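Local coordinates for protein probable glutathione reductase (Sinorhizobium meliloti, PDB 4DNA) that probably reduces glutathione disulfide to glutathione with NADPH, working as an FAD-containing homodimer of the pyridine nucleotide-disulfide oxidoreductase family, at residues Phe4-Val10 with Val132-Val138; Ile110-Arg114 with Lys124-Ser128; Glu350-Ile356 with Val403-Gly409; Glu369-Phe375 with Thr389-Val395. Numbering follows the deposited sequence.

Contact 1 (Phe4-Val10 with Val132-Val138); sequences FDYDLFV and VTAERIV
Phe4, rotamer m, lays one ring face over Glu135, whose CB is 3.9 Å from the ring centroid in a CH-pi contact. Beside it Asp5 OD2 accepts from Thr133 N at 2.6 Å, while Thr133 OG1, rotamer p, accepts from Asp5 N at 3.1 Å. From Tyr6 opposite Ala134 to Val10 opposite Val138 the chains run parallel and in step, CA atoms 4.6 to 4.9 Å apart. Both turn a corner, at Asp7 and at Glu135-Arg136; it takes the second chain from edge strand 130-134 of a small antiparallel sheet into the parallel Rossmann-type FAD-domain sheet, where 8-10 has strand 31-35 on its other edge. Tyr6 N bonds to Thr133 O at 3.0 Å, Arg136 N to Asp7 O at 2.9 Å and Val138 N to Phe9 O at 2.9 Å. Phe9 CB packs on Ala134 CB at 3.7 Å; on the other face Leu8 CD1 meets Val138 CG2 at 3.8 Å, where both also touch Phe324 of helix 314-329.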
# COMPACT_ATOMS: atom_id res chain seq x y z
N PHE A 4 -39.34 -19.25 24.73
CA PHE A 4 -38.16 -20.10 24.66
C PHE A 4 -37.09 -19.65 25.64
O PHE A 4 -37.12 -18.52 26.13
CB PHE A 4 -37.53 -20.06 23.26
CG PHE A 4 -38.51 -20.16 22.12
CD1 PHE A 4 -39.30 -19.07 21.75
CD2 PHE A 4 -38.61 -21.33 21.37
CE1 PHE A 4 -40.19 -19.16 20.69
CE2 PHE A 4 -39.49 -21.43 20.30
CZ PHE A 4 -40.28 -20.34 19.96
N ASP A 5 -36.12 -20.53 25.90
CA ASP A 5 -34.97 -20.19 26.73
C ASP A 5 -34.27 -18.94 26.21
O ASP A 5 -33.98 -18.03 26.97
CB ASP A 5 -33.97 -21.36 26.77
CG ASP A 5 -34.59 -22.64 27.28
OD1 ASP A 5 -35.46 -22.60 28.19
OD2 ASP A 5 -34.20 -23.71 26.77
N TYR A 6 -34.00 -18.91 24.91
CA TYR A 6 -33.31 -17.77 24.32
C TYR A 6 -34.08 -17.27 23.12
O TYR A 6 -34.94 -17.97 22.58
CB TYR A 6 -31.89 -18.15 23.90
CG TYR A 6 -31.07 -18.76 25.02
CD1 TYR A 6 -30.48 -17.95 25.99
CD2 TYR A 6 -30.88 -20.13 25.11
CE1 TYR A 6 -29.73 -18.50 27.02
CE2 TYR A 6 -30.13 -20.69 26.13
CZ TYR A 6 -29.56 -19.88 27.09
OH TYR A 6 -28.82 -20.43 28.11
N ASP A 7 -33.80 -16.04 22.70
CA ASP A 7 -34.36 -15.55 21.46
C ASP A 7 -33.51 -16.08 20.32
O ASP A 7 -34.03 -16.38 19.24
CB ASP A 7 -34.40 -14.02 21.45
CG ASP A 7 -35.34 -13.45 22.49
OD1 ASP A 7 -36.58 -13.49 22.28
OD2 ASP A 7 -34.84 -12.96 23.53
N LEU A 8 -32.21 -16.22 20.57
CA LEU A 8 -31.26 -16.56 19.52
C LEU A 8 -30.09 -17.40 20.01
O LEU A 8 -29.20 -16.88 20.68
CB LEU A 8 -30.72 -15.29 18.86
CG LEU A 8 -29.65 -15.57 17.80
CD1 LEU A 8 -30.27 -16.03 16.49
CD2 LEU A 8 -28.77 -14.36 17.59
N PHE A 9 -30.07 -18.68 19.64
CA PHE A 9 -28.87 -19.48 19.83
C PHE A 9 -27.98 -19.43 18.58
O PHE A 9 -28.48 -19.55 17.46
CB PHE A 9 -29.20 -20.94 20.19
CG PHE A 9 -28.06 -21.66 20.85
CD1 PHE A 9 -27.02 -22.19 20.09
CD2 PHE A 9 -28.02 -21.80 22.22
CE1 PHE A 9 -25.96 -22.85 20.69
CE2 PHE A 9 -26.97 -22.46 22.83
CZ PHE A 9 -25.94 -22.98 22.07
N VAL A 10 -26.69 -19.24 18.81
CA VAL A 10 -25.67 -19.19 17.76
C VAL A 10 -24.72 -20.37 17.95
O VAL A 10 -24.03 -20.45 18.97
CB VAL A 10 -24.85 -17.88 17.85
CG1 VAL A 10 -23.68 -17.90 16.88
CG2 VAL A 10 -25.72 -16.67 17.57
N VAL A 132 -31.66 -27.25 25.19
CA VAL A 132 -32.06 -25.84 25.24
C VAL A 132 -32.91 -25.39 24.04
O VAL A 132 -32.68 -25.84 22.91
CB VAL A 132 -30.82 -24.94 25.43
CG1 VAL A 132 -30.88 -23.69 24.56
CG2 VAL A 132 -30.61 -24.60 26.90
N THR A 133 -33.87 -24.50 24.28
CA THR A 133 -34.72 -23.98 23.21
C THR A 133 -34.41 -22.52 22.85
O THR A 133 -34.17 -21.69 23.73
CB THR A 133 -36.22 -24.10 23.55
OG1 THR A 133 -36.49 -23.35 24.74
CG2 THR A 133 -36.62 -25.56 23.77
N ALA A 134 -34.41 -22.23 21.55
CA ALA A 134 -34.31 -20.87 21.03
C ALA A 134 -35.35 -20.63 19.94
O ALA A 134 -35.81 -21.58 19.30
CB ALA A 134 -32.91 -20.59 20.50
N GLU A 135 -35.72 -19.36 19.75
CA GLU A 135 -36.67 -18.95 18.71
C GLU A 135 -36.03 -18.94 17.31
O GLU A 135 -36.58 -19.50 16.36
CB GLU A 135 -37.29 -17.58 19.04
CG GLU A 135 -38.38 -17.14 18.07
CD GLU A 135 -39.08 -15.86 18.48
OE1 GLU A 135 -38.40 -14.81 18.61
OE2 GLU A 135 -40.32 -15.90 18.68
N ARG A 136 -34.84 -18.36 17.23
CA ARG A 136 -34.08 -18.34 16.01
C ARG A 136 -32.77 -19.00 16.28
O ARG A 136 -32.27 -18.90 17.37
CB ARG A 136 -33.82 -16.91 15.61
CG ARG A 136 -35.07 -16.14 15.25
CD ARG A 136 -35.66 -16.67 13.97
NE ARG A 136 -36.96 -16.07 13.70
CZ ARG A 136 -38.12 -16.61 14.06
NH1 ARG A 136 -39.25 -16.00 13.78
NH2 ARG A 136 -38.13 -17.75 14.72
N ILE A 137 -32.22 -19.69 15.30
CA ILE A 137 -30.88 -20.27 15.47
C ILE A 137 -29.98 -19.91 14.30
O ILE A 137 -30.43 -19.89 13.15
CB ILE A 137 -30.92 -21.80 15.67
CG1 ILE A 137 -31.69 -22.14 16.96
CG2 ILE A 137 -29.50 -22.36 15.77
CD1 ILE A 137 -32.45 -23.45 16.93
N VAL A 138 -28.72 -19.62 14.60
CA VAL A 138 -27.73 -19.36 13.57
C VAL A 138 -26.64 -20.42 13.60
O VAL A 138 -26.03 -20.66 14.63
CB VAL A 138 -27.13 -17.96 13.73
CG1 VAL A 138 -25.91 -17.79 12.83
CG2 VAL A 138 -28.18 -16.91 13.42

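Contact 2 (Ile110-Arg114 with Lys124-Ser128); sequences ILDTR and KLLAS. With FAD (flavin-adenine dinucleotide), chain C.
Two hydrogen bonds join the pieces: Leu126 N gives to Arg114 O at 3.2 Å, and Ala127 N gives to Thr113 OG1, also at 3.2 Å. Thr113 OG1, rotamer t, itself donates to Arg114 O at 2.7 Å, so side chain and carbonyl together receive consecutive amides where 124-128 leaves extended conformation after Leu125 and takes helical backbone angles from Leu126 on. The touching parts run 102° apart, with the CA atoms of Thr113 and Ala127 5.2 Å from each other. Here strand 109-112, outermost in the parallel FAD-domain sheet within this chain, leads through Thr113 and Arg114 into the three-stranded antiparallel sheet that includes 122-125. Arg114 extends its side chain with chi1 to chi3 all t, setting the guanidinium face against the FAD adenine amino group, with NH1 3.0 Å from FAD N6A; Glu36, Glu116 and Gly272 O also bind this guanidinium. Further out, Leu111 CD1 packs on Leu125 CD2 at 3.7 Å, and Arg114 CD approaches Leu126 CD1 at 4.2 Å.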
# COMPACT_ATOMS: atom_id res chain seq x y z
N ILE A 110 -22.08 -16.79 27.20
CA ILE A 110 -20.99 -17.58 26.63
C ILE A 110 -20.89 -18.93 27.34
O ILE A 110 -20.88 -18.99 28.58
CB ILE A 110 -19.63 -16.85 26.76
CG1 ILE A 110 -19.71 -15.44 26.16
CG2 ILE A 110 -18.52 -17.64 26.09
CD1 ILE A 110 -18.65 -14.48 26.64
N LEU A 111 -20.83 -20.00 26.56
CA LEU A 111 -20.60 -21.34 27.09
C LEU A 111 -19.62 -22.07 26.20
O LEU A 111 -19.65 -21.91 24.98
CB LEU A 111 -21.90 -22.13 27.22
CG LEU A 111 -23.05 -21.65 26.36
CD1 LEU A 111 -23.71 -22.79 25.62
CD2 LEU A 111 -24.05 -20.92 27.23
N ASP A 112 -18.75 -22.87 26.82
CA ASP A 112 -17.71 -23.60 26.10
C ASP A 112 -18.10 -25.07 26.02
O ASP A 112 -17.94 -25.85 26.96
CB ASP A 112 -16.34 -23.42 26.77
CG ASP A 112 -16.08 -21.98 27.20
OD1 ASP A 112 -15.36 -21.28 26.48
OD2 ASP A 112 -16.61 -21.55 28.24
N THR A 113 -18.63 -25.43 24.86
CA THR A 113 -19.22 -26.73 24.61
C THR A 113 -19.47 -26.84 23.12
O THR A 113 -19.65 -25.83 22.44
CB THR A 113 -20.57 -26.91 25.38
OG1 THR A 113 -21.24 -28.09 24.93
CG2 THR A 113 -21.49 -25.73 25.18
N ARG A 114 -19.45 -28.06 22.59
CA ARG A 114 -20.00 -28.32 21.27
C ARG A 114 -21.53 -28.31 21.42
O ARG A 114 -22.06 -28.72 22.46
CB ARG A 114 -19.47 -29.66 20.74
CG ARG A 114 -20.03 -30.07 19.39
CD ARG A 114 -19.63 -31.49 19.03
NE ARG A 114 -20.38 -31.98 17.88
CZ ARG A 114 -20.10 -31.70 16.61
NH1 ARG A 114 -19.06 -30.92 16.31
NH2 ARG A 114 -20.85 -32.18 15.64
N LYS A 124 -29.11 -29.11 21.72
CA LYS A 124 -28.44 -29.84 22.81
C LYS A 124 -26.98 -29.44 22.98
O LYS A 124 -26.27 -29.16 22.01
CB LYS A 124 -28.60 -31.37 22.68
CG LYS A 124 -27.92 -32.03 21.49
CD LYS A 124 -28.12 -33.54 21.53
CE LYS A 124 -27.70 -34.22 20.22
NZ LYS A 124 -28.09 -35.66 20.20
N LEU A 125 -26.55 -29.40 24.24
CA LEU A 125 -25.22 -28.95 24.61
C LEU A 125 -24.46 -30.10 25.26
O LEU A 125 -24.72 -30.44 26.41
CB LEU A 125 -25.33 -27.80 25.62
CG LEU A 125 -26.35 -26.68 25.37
CD1 LEU A 125 -26.85 -26.08 26.68
CD2 LEU A 125 -25.75 -25.62 24.46
N LEU A 126 -23.53 -30.70 24.52
CA LEU A 126 -22.92 -31.96 24.96
C LEU A 126 -22.20 -31.88 26.29
O LEU A 126 -22.41 -32.74 27.14
CB LEU A 126 -22.02 -32.56 23.87
CG LEU A 126 -22.67 -32.88 22.51
CD1 LEU A 126 -21.83 -33.90 21.74
CD2 LEU A 126 -24.12 -33.37 22.63
N ALA A 127 -21.38 -30.85 26.50
CA ALA A 127 -20.56 -30.73 27.71
C ALA A 127 -21.34 -30.86 29.03
O ALA A 127 -20.87 -31.54 29.96
CB ALA A 127 -19.75 -29.44 27.70
N SER A 128 -22.51 -30.24 29.13
CA SER A 128 -23.37 -30.42 30.31
C SER A 128 -24.37 -31.57 30.13
O SER A 128 -24.93 -32.07 31.11
CB SER A 128 -24.08 -29.11 30.69
OG SER A 128 -25.13 -28.79 29.79
PA FAD C . -15.04 -20.13 11.64
O1A FAD C . -14.54 -21.30 10.81
O2A FAD C . -14.24 -18.85 11.81
O5B FAD C . -15.38 -20.65 13.12
C5B FAD C . -16.60 -21.33 13.44
C4B FAD C . -16.40 -21.91 14.83
O4B FAD C . -17.40 -22.86 15.18
C3B FAD C . -15.07 -22.63 14.89
O3B FAD C . -14.27 -22.03 15.92
C2B FAD C . -15.43 -24.08 15.17
O2B FAD C . -14.46 -24.70 16.01
C1B FAD C . -16.79 -23.97 15.84
N9A FAD C . -17.66 -25.16 15.66
C8A FAD C . -17.65 -25.95 14.57
N7A FAD C . -18.57 -26.94 14.66
C5A FAD C . -19.19 -26.77 15.83
C6A FAD C . -20.28 -27.48 16.52
N6A FAD C . -20.81 -28.57 15.91
N1A FAD C . -20.68 -27.01 17.73
C2A FAD C . -20.10 -25.93 18.29
N3A FAD C . -19.09 -25.23 17.71
C4A FAD C . -18.60 -25.60 16.49
N1 FAD C . -9.95 -15.17 5.11
C2 FAD C . -9.65 -13.90 4.75
O2 FAD C . -10.58 -13.09 4.53
N3 FAD C . -8.38 -13.47 4.63
C4 FAD C . -7.32 -14.28 4.85
O4 FAD C . -6.15 -13.83 4.74
C4X FAD C . -7.57 -15.69 5.23
N5 FAD C . -6.56 -16.55 5.47
C5X FAD C . -6.84 -17.84 5.83
C6 FAD C . -5.80 -18.73 6.08
C7 FAD C . -6.07 -20.06 6.43
C7M FAD C . -4.91 -20.99 6.69
C8 FAD C . -7.49 -20.52 6.57
C8M FAD C . -7.84 -21.93 6.97
C9 FAD C . -8.52 -19.63 6.32
C9A FAD C . -8.25 -18.32 5.96
N10 FAD C . -9.32 -17.42 5.71
C10 FAD C . -9.00 -16.09 5.35
C1' FAD C . -10.71 -17.89 5.83
C2' FAD C . -11.38 -17.47 7.13
O2' FAD C . -10.60 -17.91 8.24
C3' FAD C . -12.81 -18.03 7.20
O3' FAD C . -13.47 -17.72 5.96
C4' FAD C . -13.63 -17.45 8.35
O4' FAD C . -13.06 -17.89 9.60
C5' FAD C . -15.08 -17.89 8.28
O5' FAD C . -15.59 -18.01 9.60
P FAD C . -16.96 -18.79 9.97
O1P FAD C . -17.95 -17.80 10.56
O2P FAD C . -17.37 -19.68 8.83
O3P FAD C . -16.54 -19.74 11.19

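Contact 3 (Glu350-Ile356 with Val403-Gly409); sequences EIGTVGI and VGAHILG
Glu350 opens the pairing with its carbonyl, which accepts from Gly409 N (N to O 2.8 Å) and brushes Leu408 CD1 at 3.3 Å. Strand 351-355 then runs antiparallel to 403-408, the axes 4.7 Å apart at 177°. Ile351, rotamer m, is in a non-hydrogen-bonded pair with Leu408, and Ile351 CG1 presses on Leu408 CD1 at 3.4 Å. Gly352 forms a hydrogen-bonded pair with Ile407, Gly352 N to Ile407 O and Ile407 N to Gly352 O both 2.9 Å. Thr353 (t) and His406 (m) lie on one face, and Thr353 OG1 and His406 ND1 share a hydrogen bond of 2.8 Å. Val354 pairs with Ala405, N to O 3.0 Å each way. Gly355 has positive phi and approaches Gly404 to 4.1 Å between CA atoms; a CB on Gly355 would collide with Val403 O and Gly404 CA. Ile356 N ends the ladder on Val403 O at 2.9 Å, while Ile356 O receives a weak bond from His406 NE2 at 3.1 Å. In the antiparallel sheet of the dimerisation domain, strand 343-345 flanks 351-355, and 389-396 borders the other strand, with Val403 and Gly404 both facing Val394 in a classic beta bulge. Helix 211-223 covers the face of Ile351, His406 and Leu408 through Met213; helix 412-424 packs against Val354 and Ile407.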
# COMPACT_ATOMS: atom_id res chain seq x y z
N GLU A 350 3.34 -10.54 -3.09
CA GLU A 350 1.90 -10.53 -2.85
C GLU A 350 1.10 -10.47 -4.12
O GLU A 350 1.55 -9.92 -5.13
CB GLU A 350 1.49 -9.32 -2.04
CG GLU A 350 1.35 -9.56 -0.57
CD GLU A 350 1.30 -8.26 0.18
OE1 GLU A 350 0.19 -7.68 0.27
OE2 GLU A 350 2.37 -7.80 0.65
N ILE A 351 -0.10 -11.01 -4.07
CA ILE A 351 -1.11 -10.74 -5.07
C ILE A 351 -2.21 -9.87 -4.42
O ILE A 351 -2.48 -9.98 -3.23
CB ILE A 351 -1.61 -12.04 -5.74
CG1 ILE A 351 -0.43 -12.70 -6.47
CG2 ILE A 351 -2.73 -11.75 -6.73
CD1 ILE A 351 -0.61 -14.14 -6.86
N GLY A 352 -2.77 -8.96 -5.21
CA GLY A 352 -3.95 -8.21 -4.84
C GLY A 352 -4.83 -8.16 -6.08
O GLY A 352 -4.33 -7.90 -7.18
N THR A 353 -6.12 -8.43 -5.92
CA THR A 353 -6.97 -8.58 -7.09
C THR A 353 -8.42 -8.19 -6.84
O THR A 353 -8.96 -8.51 -5.80
CB THR A 353 -6.85 -10.00 -7.72
OG1 THR A 353 -7.49 -10.01 -9.00
CG2 THR A 353 -7.46 -11.07 -6.83
N VAL A 354 -8.99 -7.48 -7.81
CA VAL A 354 -10.39 -7.07 -7.83
C VAL A 354 -10.89 -7.33 -9.23
O VAL A 354 -10.12 -7.19 -10.20
CB VAL A 354 -10.59 -5.56 -7.69
CG1 VAL A 354 -11.93 -5.27 -7.05
CG2 VAL A 354 -9.46 -4.89 -6.92
N GLY A 355 -12.17 -7.68 -9.34
CA GLY A 355 -12.80 -7.84 -10.63
C GLY A 355 -12.40 -9.14 -11.28
O GLY A 355 -11.97 -10.06 -10.61
N ILE A 356 -12.52 -9.18 -12.61
CA ILE A 356 -12.44 -10.42 -13.39
C ILE A 356 -11.13 -10.56 -14.20
O ILE A 356 -10.49 -9.56 -14.53
CB ILE A 356 -13.66 -10.53 -14.33
CG1 ILE A 356 -13.71 -9.32 -15.28
CG2 ILE A 356 -14.94 -10.63 -13.51
CD1 ILE A 356 -14.75 -9.38 -16.39
N VAL A 403 -12.79 -3.39 -15.35
CA VAL A 403 -13.57 -4.55 -14.95
C VAL A 403 -12.69 -5.52 -14.16
O VAL A 403 -13.18 -6.51 -13.60
CB VAL A 403 -14.19 -5.28 -16.18
CG1 VAL A 403 -15.14 -4.37 -16.96
CG2 VAL A 403 -13.11 -5.84 -17.10
N GLY A 404 -11.39 -5.24 -14.13
CA GLY A 404 -10.44 -6.07 -13.44
C GLY A 404 -9.14 -5.31 -13.26
O GLY A 404 -8.68 -4.62 -14.18
N ALA A 405 -8.60 -5.42 -12.05
CA ALA A 405 -7.27 -4.92 -11.69
C ALA A 405 -6.55 -6.01 -10.90
O ALA A 405 -7.12 -6.62 -9.99
CB ALA A 405 -7.38 -3.67 -10.86
N HIS A 406 -5.29 -6.27 -11.28
CA HIS A 406 -4.46 -7.34 -10.74
C HIS A 406 -3.05 -6.86 -10.53
O HIS A 406 -2.43 -6.30 -11.45
CB HIS A 406 -4.45 -8.52 -11.70
CG HIS A 406 -5.80 -8.84 -12.27
ND1 HIS A 406 -6.70 -9.61 -11.62
CD2 HIS A 406 -6.40 -8.44 -13.46
CE1 HIS A 406 -7.82 -9.71 -12.36
NE2 HIS A 406 -7.63 -8.99 -13.49
N ILE A 407 -2.55 -7.09 -9.32
CA ILE A 407 -1.25 -6.60 -8.87
C ILE A 407 -0.44 -7.75 -8.31
O ILE A 407 -0.91 -8.49 -7.45
CB ILE A 407 -1.36 -5.55 -7.73
CG1 ILE A 407 -2.44 -4.49 -8.01
CG2 ILE A 407 -0.01 -4.89 -7.49
CD1 ILE A 407 -2.12 -3.56 -9.16
N LEU A 408 0.77 -7.91 -8.82
CA LEU A 408 1.73 -8.82 -8.22
C LEU A 408 2.91 -7.98 -7.72
O LEU A 408 3.57 -7.31 -8.51
CB LEU A 408 2.19 -9.84 -9.25
CG LEU A 408 3.22 -10.86 -8.77
CD1 LEU A 408 2.64 -11.71 -7.65
CD2 LEU A 408 3.66 -11.74 -9.93
N GLY A 409 3.15 -8.00 -6.42
CA GLY A 409 4.19 -7.17 -5.86
C GLY A 409 3.83 -6.60 -4.51
O GLY A 409 2.77 -6.90 -3.96

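Contact 4 (Glu369-Phe375 with Thr389-Val395); sequences EVYRAEF and TIMKLVV
This is a regular ladder in the antiparallel sheet of the dimerisation domain, the axes of 369-375 and 389-395 being 4.6 Å apart at closest approach, with 173° between directions. Glu369-Val395, Tyr371-Leu393, Ala373-Met391 and Phe375-Thr389 are hydrogen-bonded pairs, each bonded both ways, down to 2.6 Å for Thr389 N to Phe375 O. Val370-Val394, Arg372-Lys392 and Glu374-Ile390 are the non-hydrogen-bonded pairs between them. Arg372 bridges to Glu374 along its own strand, NH2 to OE2 3.2 Å, and also reaches Asp212; Lys392 NZ is held by Asp210, Asp212 and Glu358, and Glu369 by Arg400. Apolar contacts lie on the face of Tyr371, Ala373 and Phe375, Tyr371 CB to Leu393 CB and Ala373 CB to Met391 CB each 3.9 Å; on the other, Glu374 CG touches Ile390 CG1 at 3.6 Å. Phe375, rotamer p, folds its ring over Thr389 CB, a CH-pi contact 3.9 Å from the centroid, and its edge makes a Met-aromatic contact with selenomethionine Met391, CE1 to SE 4.1 Å.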
# COMPACT_ATOMS: atom_id res chain seq x y z
N GLU A 369 -9.72 -3.68 -23.55
CA GLU A 369 -8.39 -3.08 -23.59
C GLU A 369 -7.66 -3.49 -22.32
O GLU A 369 -8.24 -3.52 -21.23
CB GLU A 369 -8.46 -1.56 -23.75
CG GLU A 369 -9.16 -1.11 -25.03
CD GLU A 369 -9.77 0.29 -25.00
OE1 GLU A 369 -10.11 0.81 -23.91
OE2 GLU A 369 -9.94 0.88 -26.09
N VAL A 370 -6.39 -3.86 -22.49
CA VAL A 370 -5.57 -4.34 -21.38
C VAL A 370 -4.36 -3.41 -21.19
O VAL A 370 -3.69 -3.02 -22.17
CB VAL A 370 -5.13 -5.80 -21.57
CG1 VAL A 370 -4.22 -6.25 -20.45
CG2 VAL A 370 -6.35 -6.71 -21.65
N TYR A 371 -4.12 -3.06 -19.93
CA TYR A 371 -3.10 -2.11 -19.58
C TYR A 371 -2.13 -2.80 -18.61
O TYR A 371 -2.43 -2.99 -17.44
CB TYR A 371 -3.75 -0.85 -19.01
CG TYR A 371 -4.63 -0.07 -20.02
CD1 TYR A 371 -5.97 -0.43 -20.25
CD2 TYR A 371 -4.13 1.05 -20.70
CE1 TYR A 371 -6.76 0.29 -21.13
CE2 TYR A 371 -4.92 1.76 -21.60
CZ TYR A 371 -6.24 1.37 -21.81
OH TYR A 371 -7.03 2.06 -22.70
N ARG A 372 -0.96 -3.20 -19.13
CA ARG A 372 -0.04 -4.09 -18.42
C ARG A 372 1.27 -3.38 -18.14
O ARG A 372 1.89 -2.81 -19.03
CB ARG A 372 0.22 -5.36 -19.23
CG ARG A 372 0.76 -6.53 -18.42
CD ARG A 372 1.35 -7.64 -19.28
NE ARG A 372 1.91 -8.72 -18.45
CZ ARG A 372 3.20 -8.88 -18.17
NH1 ARG A 372 4.12 -8.04 -18.65
NH2 ARG A 372 3.59 -9.89 -17.41
N ALA A 373 1.70 -3.43 -16.89
CA ALA A 373 2.89 -2.74 -16.45
C ALA A 373 3.83 -3.74 -15.80
O ALA A 373 3.42 -4.47 -14.90
CB ALA A 373 2.53 -1.65 -15.45
N GLU A 374 5.07 -3.79 -16.26
CA GLU A 374 6.04 -4.69 -15.67
C GLU A 374 7.32 -3.96 -15.35
O GLU A 374 7.92 -3.35 -16.24
CB GLU A 374 6.31 -5.85 -16.61
CG GLU A 374 6.72 -7.13 -15.89
CD GLU A 374 7.11 -8.24 -16.86
OE1 GLU A 374 7.89 -7.93 -17.80
OE2 GLU A 374 6.64 -9.39 -16.68
N PHE A 375 7.75 -4.02 -14.10
CA PHE A 375 8.87 -3.20 -13.67
C PHE A 375 9.59 -3.63 -12.39
O PHE A 375 9.03 -4.31 -11.52
CB PHE A 375 8.45 -1.73 -13.59
CG PHE A 375 7.44 -1.44 -12.52
CD1 PHE A 375 6.08 -1.60 -12.77
CD2 PHE A 375 7.83 -0.99 -11.27
CE1 PHE A 375 5.14 -1.31 -11.79
CE2 PHE A 375 6.90 -0.70 -10.29
CZ PHE A 375 5.55 -0.86 -10.55
N THR A 389 7.51 -6.16 -10.64
CA THR A 389 6.14 -5.87 -10.30
C THR A 389 5.29 -5.95 -11.57
O THR A 389 5.62 -5.32 -12.58
CB THR A 389 6.00 -4.50 -9.58
OG1 THR A 389 6.70 -4.56 -8.34
CG2 THR A 389 4.54 -4.18 -9.30
N ILE A 390 4.24 -6.76 -11.51
CA ILE A 390 3.24 -6.76 -12.58
C ILE A 390 1.99 -6.06 -12.09
O ILE A 390 1.49 -6.35 -11.00
CB ILE A 390 2.98 -8.17 -13.12
CG1 ILE A 390 4.23 -8.70 -13.82
CG2 ILE A 390 1.86 -8.15 -14.15
CD1 ILE A 390 4.40 -10.21 -13.74
N MSE A 391 1.51 -5.10 -12.88
CA MSE A 391 0.32 -4.30 -12.57
C MSE A 391 -0.57 -4.26 -13.77
O MSE A 391 -0.21 -3.65 -14.78
CB MSE A 391 0.76 -2.89 -12.26
CG MSE A 391 1.21 -2.85 -10.81
SE MSE A 391 1.33 -0.98 -10.18
CE MSE A 391 1.65 -1.33 -8.27
N LYS A 392 -1.73 -4.90 -13.69
CA LYS A 392 -2.52 -5.12 -14.89
C LYS A 392 -3.96 -4.68 -14.73
O LYS A 392 -4.65 -5.14 -13.84
CB LYS A 392 -2.41 -6.58 -15.33
CG LYS A 392 -3.49 -7.06 -16.28
CD LYS A 392 -2.90 -7.94 -17.37
CE LYS A 392 -3.94 -8.84 -18.03
NZ LYS A 392 -3.94 -10.22 -17.50
N LEU A 393 -4.39 -3.79 -15.62
CA LEU A 393 -5.75 -3.30 -15.66
C LEU A 393 -6.51 -3.86 -16.85
O LEU A 393 -5.97 -3.89 -17.97
CB LEU A 393 -5.76 -1.78 -15.77
CG LEU A 393 -5.44 -1.03 -14.47
CD1 LEU A 393 -5.26 0.46 -14.70
CD2 LEU A 393 -6.56 -1.28 -13.49
N VAL A 394 -7.75 -4.30 -16.61
CA VAL A 394 -8.61 -4.83 -17.68
C VAL A 394 -9.85 -3.95 -17.87
O VAL A 394 -10.56 -3.65 -16.89
CB VAL A 394 -9.00 -6.30 -17.43
CG1 VAL A 394 -9.76 -6.86 -18.62
CG2 VAL A 394 -7.78 -7.15 -17.14
N VAL A 395 -10.11 -3.54 -19.11
CA VAL A 395 -11.08 -2.48 -19.42
C VAL A 395 -12.06 -2.84 -20.55
O VAL A 395 -11.67 -3.40 -21.58
CB VAL A 395 -10.33 -1.20 -19.81
CG1 VAL A 395 -11.25 -0.19 -20.49
CG2 VAL A 395 -9.65 -0.62 -18.57

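From the N terminus, segment 4-10 waits more than 120 residues for 132-138, so contact 1 closes a long loop. Contact 2 closes a short one within it, between 110-114 and 124-128. The two touch where Phe9 CZ meets Leu125 CD2 at 3.6 Å, tying the parallel FAD-domain sheet to the small antiparallel sheet. Much later in the chain, contact 3 joins 350-356 to 403-409, and contact 4 lies inside that loop. These two share the dimerisation-domain sheet, strand 389-396 beside 402-408, with Gly404 O 2.6 Å from Val394 N. The pairs follow in series without crossing; the centres of contacts 1 and 3 are about 42 Å apart.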